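Local coordinates for protein LysR family transcriptional regulator (Vibrio vulnificus, PDB 5B7H) that probably acts as a DNA-binding transcription factor of the LysR family, an OxyR-type regulator, of which this chain is the regulatory domain, at residues 82-87 against 191-196. The protein carries 1 engineered substitution. Residues are numbered along the deposited sequence; the frame is centred on the assembly and turned at random.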
ATOM      1  N   SER A  82      -9.000  -3.669 -24.482  1.00  9.84           N
ATOM      2  CA  SER A  82      -7.745  -3.386 -23.790  1.00  9.35           C
ATOM      3  C   SER A  82      -6.687  -2.872 -24.726  1.00  9.42           C
ATOM      4  O   SER A  82      -6.710  -3.095 -25.925  1.00  9.87           O
ATOM      5  CB  SER A  82      -7.244  -4.552 -22.954  1.00 14.31           C
ATOM      6  OG  SER A  82      -6.743  -5.546 -23.791  1.00 18.45           O
ATOM      7  N   ARG A  83      -5.725  -2.181 -24.130  1.00  9.01           N
ATOM      8  CA  ARG A  83      -4.591  -1.643 -24.848  1.00  9.10           C
ATOM      9  C   ARG A  83      -3.380  -1.779 -23.939  1.00  8.77           C
ATOM     10  O   ARG A  83      -3.372  -1.185 -22.858  1.00  9.57           O
ATOM     11  CB  ARG A  83      -4.830  -0.157 -25.154  1.00 13.25           C
ATOM     12  CG  ARG A  83      -3.722   0.464 -25.934  1.00 19.18           C
ATOM     13  CD  ARG A  83      -4.211   1.764 -26.610  1.00 14.26           C
ATOM     14  NE  ARG A  83      -3.063   2.483 -27.066  1.00 16.10           N
ATOM     15  CZ  ARG A  83      -3.117   3.653 -27.647  1.00 15.38           C
ATOM     16  NH1 ARG A  83      -4.298   4.260 -27.797  1.00 14.66           N
ATOM     17  NH2 ARG A  83      -1.974   4.229 -27.999  1.00 19.46           N
ATOM     18  N   VAL A  84      -2.364  -2.521 -24.362  1.00  9.00           N
ATOM     19  CA  VAL A  84      -1.102  -2.606 -23.636  1.00  9.28           C
ATOM     20  C   VAL A  84      -0.306  -1.339 -23.899  1.00 10.22           C
ATOM     21  O   VAL A  84      -0.158  -0.911 -25.047  1.00 12.14           O
ATOM     22  CB  VAL A  84      -0.317  -3.826 -24.100  1.00 10.77           C
ATOM     23  CG1 VAL A  84       1.115  -3.817 -23.544  1.00 10.37           C
ATOM     24  CG2 VAL A  84      -1.077  -5.088 -23.676  1.00 12.45           C
ATOM     25  N   VAL A  85       0.225  -0.748 -22.832  1.00  8.44           N
ATOM     26  CA  VAL A  85       0.893   0.551 -22.929  1.00 12.75           C
ATOM     27  C   VAL A  85       2.345   0.494 -22.537  1.00 13.79           C
ATOM     28  O   VAL A  85       3.081   1.456 -22.821  1.00 13.09           O
ATOM     29  CB  VAL A  85       0.168   1.618 -22.073  1.00 10.72           C
ATOM     30  CG1 VAL A  85      -1.235   1.921 -22.692  1.00 12.98           C
ATOM     31  CG2 VAL A  85       0.016   1.162 -20.574  1.00 14.36           C
ATOM     32  N   GLY A  86       2.787  -0.578 -21.913  1.00  9.64           N
ATOM     33  CA  GLY A  86       4.221  -0.702 -21.659  1.00 10.66           C
ATOM     34  C   GLY A  86       4.534  -1.967 -20.885  1.00 10.98           C
ATOM     35  O   GLY A  86       3.665  -2.789 -20.607  1.00 10.06           O
ATOM     36  N   GLN A  87       5.819  -2.123 -20.578  1.00 12.25           N
ATOM     37  CA  GLN A  87       6.309  -3.318 -19.912  1.00 10.17           C
ATOM     38  C   GLN A  87       7.033  -2.861 -18.649  1.00 13.23           C
ATOM     39  O   GLN A  87       7.746  -1.851 -18.679  1.00 17.45           O
ATOM     40  CB  GLN A  87       7.291  -4.055 -20.857  1.00 14.52           C
ATOM     41  CG  GLN A  87       6.613  -4.723 -22.076  1.00 15.83           C
ATOM     42  CD  GLN A  87       6.103  -3.706 -23.088  1.00 22.39           C
ATOM     43  OE1 GLN A  87       6.863  -2.835 -23.556  1.00 23.77           O
ATOM     44  NE2 GLN A  87       4.785  -3.773 -23.408  1.00 19.89           N
ATOM     45  N   TYR A 191       9.277  -9.619 -17.400  1.00 15.56           N
ATOM     46  CA  TYR A 191       8.532  -8.378 -17.209  1.00 11.92           C
ATOM     47  C   TYR A 191       7.056  -8.726 -17.185  1.00 12.71           C
ATOM     48  O   TYR A 191       6.657  -9.843 -17.538  1.00 12.13           O
ATOM     49  CB  TYR A 191       8.857  -7.406 -18.357  1.00 14.03           C
ATOM     50  CG  TYR A 191       8.382  -7.888 -19.737  1.00 15.67           C
ATOM     51  CD1 TYR A 191       9.255  -8.567 -20.577  1.00 25.58           C
ATOM     52  CD2 TYR A 191       7.071  -7.691 -20.180  1.00 17.16           C
ATOM     53  CE1 TYR A 191       8.826  -9.029 -21.818  1.00 21.71           C
ATOM     54  CE2 TYR A 191       6.627  -8.155 -21.446  1.00 21.24           C
ATOM     55  CZ  TYR A 191       7.524  -8.815 -22.243  1.00 29.39           C
ATOM     56  OH  TYR A 191       7.103  -9.267 -23.482  1.00 35.05           O
ATOM     57  N   ARG A 192       6.233  -7.723 -16.839  1.00  9.03           N
ATOM     58  CA  ARG A 192       4.775  -7.812 -16.976  1.00  9.71           C
ATOM     59  C   ARG A 192       4.315  -6.689 -17.904  1.00 11.14           C
ATOM     60  O   ARG A 192       4.859  -5.580 -17.889  1.00 13.34           O
ATOM     61  CB  ARG A 192       4.002  -7.756 -15.622  1.00  9.66           C
ATOM     62  CG  ARG A 192       4.315  -6.483 -14.830  1.00  8.95           C
ATOM     63  CD  ARG A 192       3.536  -6.497 -13.533  1.00  9.10           C
ATOM     64  NE  ARG A 192       3.863  -5.283 -12.809  1.00  8.49           N
ATOM     65  CZ  ARG A 192       3.226  -4.865 -11.714  1.00  8.38           C
ATOM     66  NH1 ARG A 192       2.214  -5.560 -11.204  1.00  9.51           N
ATOM     67  NH2 ARG A 192       3.589  -3.728 -11.130  1.00  8.38           N
ATOM     68  N   ASP A 193       3.327  -6.975 -18.742  1.00  9.97           N
ATOM     69  CA  ASP A 193       2.662  -5.932 -19.518  1.00  7.95           C
ATOM     70  C   ASP A 193       1.733  -5.126 -18.616  1.00  9.80           C
ATOM     71  O   ASP A 193       1.126  -5.646 -17.677  1.00 10.73           O
ATOM     72  CB  ASP A 193       1.801  -6.553 -20.616  1.00 10.20           C
ATOM     73  CG  ASP A 193       2.574  -6.981 -21.831  1.00 20.04           C
ATOM     74  OD1 ASP A 193       3.665  -6.434 -22.158  1.00 16.73           O
ATOM     75  OD2 ASP A 193       2.057  -7.903 -22.536  1.00 21.75           O
ATOM     76  N   ILE A 194       1.637  -3.833 -18.889  1.00  7.91           N
ATOM     77  CA  ILE A 194       0.697  -2.959 -18.222  1.00  9.42           C
ATOM     78  C   ILE A 194      -0.292  -2.511 -19.289  1.00  8.49           C
ATOM     79  O   ILE A 194       0.107  -2.135 -20.405  1.00 10.49           O
ATOM     80  CB  ILE A 194       1.450  -1.731 -17.663  1.00  8.34           C
ATOM     81  CG1 ILE A 194       2.620  -2.168 -16.759  1.00  9.96           C
ATOM     82  CG2 ILE A 194       0.441  -0.779 -16.929  1.00 10.03           C
ATOM     83  CD1 ILE A 194       2.215  -2.960 -15.595  1.00 11.39           C
ATOM     84  N   GLY A 195      -1.577  -2.498 -18.941  1.00  9.44           N
ATOM     85  CA  GLY A 195      -2.531  -2.059 -19.937  1.00 11.60           C
ATOM     86  C   GLY A 195      -3.716  -1.335 -19.345  1.00  7.78           C
ATOM     87  O   GLY A 195      -3.943  -1.361 -18.143  1.00  9.48           O
ATOM     88  N   LEU A 196      -4.456  -0.678 -20.232  1.00  8.01           N
ATOM     89  CA  LEU A 196      -5.720  -0.036 -19.895  1.00  7.37           C
ATOM     90  C   LEU A 196      -6.845  -0.940 -20.393  1.00  8.22           C
ATOM     91  O   LEU A 196      -6.743  -1.548 -21.464  1.00  8.68           O
ATOM     92  CB  LEU A 196      -5.894   1.352 -20.526  1.00  9.92           C
ATOM     93  CG  LEU A 196      -5.290   2.482 -19.658  1.00 11.13           C
ATOM     94  CD1 LEU A 196      -3.724   2.345 -19.525  1.00 15.64           C
ATOM     95  CD2 LEU A 196      -5.725   3.869 -20.245  1.00 18.43           C
TER
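Strands 82-87 and 191-196 pair antiparallel in the mixed sheet of the LysR regulatory domain, a fold of the periplasmic-binding-protein type, and a classic beta bulge interrupts their register. Arg83 and Leu196 form a hydrogen-bonded pair, with Arg83 N 2.9 Å from Leu196 O, and Leu196 N returns a bond of the same length to Arg83 O. Beyond the non-hydrogen-bonded pair Val84-Gly195, Val85 and Gly86 both face Ile194. The Val85 N to Ile194 O bond is short (2.8 Å) and nearly straight (176°); Gly86 N reaches the same oxygen only weakly, and Ile194 N returns a bond to Gly86 O. Gly195, which has no side chain, lets its CA lie 4.0 Å from Val84 CA. Val85 CG2, held between its own backbone N and carbonyl carbon, meets Ile194 O at 3.3 Å, while CG1 touches Leu196 CD1, the two side chains crossing at about a right angle. Helix 205-217 packs on Val85 and holds the Arg83 guanidinium by a salt bridge to Glu213 and a hydrogen bond to Asn209. On the face of Val84, Gln87 and Asp193, Gln87 CG comes obliquely to Tyr191 CE2 at 3.5 Å. A bend at chi2 (71°) turns CD back, and NE2 donates to Asp193 OD1 at 3.1 Å from above the carboxylate plane, amide and carboxylate standing 83° apart. Val84 CG1 lies against Asp193 CG. Backbone bonds thus dominate the join; Gln87 adds a single neutral donor, which may modestly stabilise the Asp193 carboxylate's negative charge.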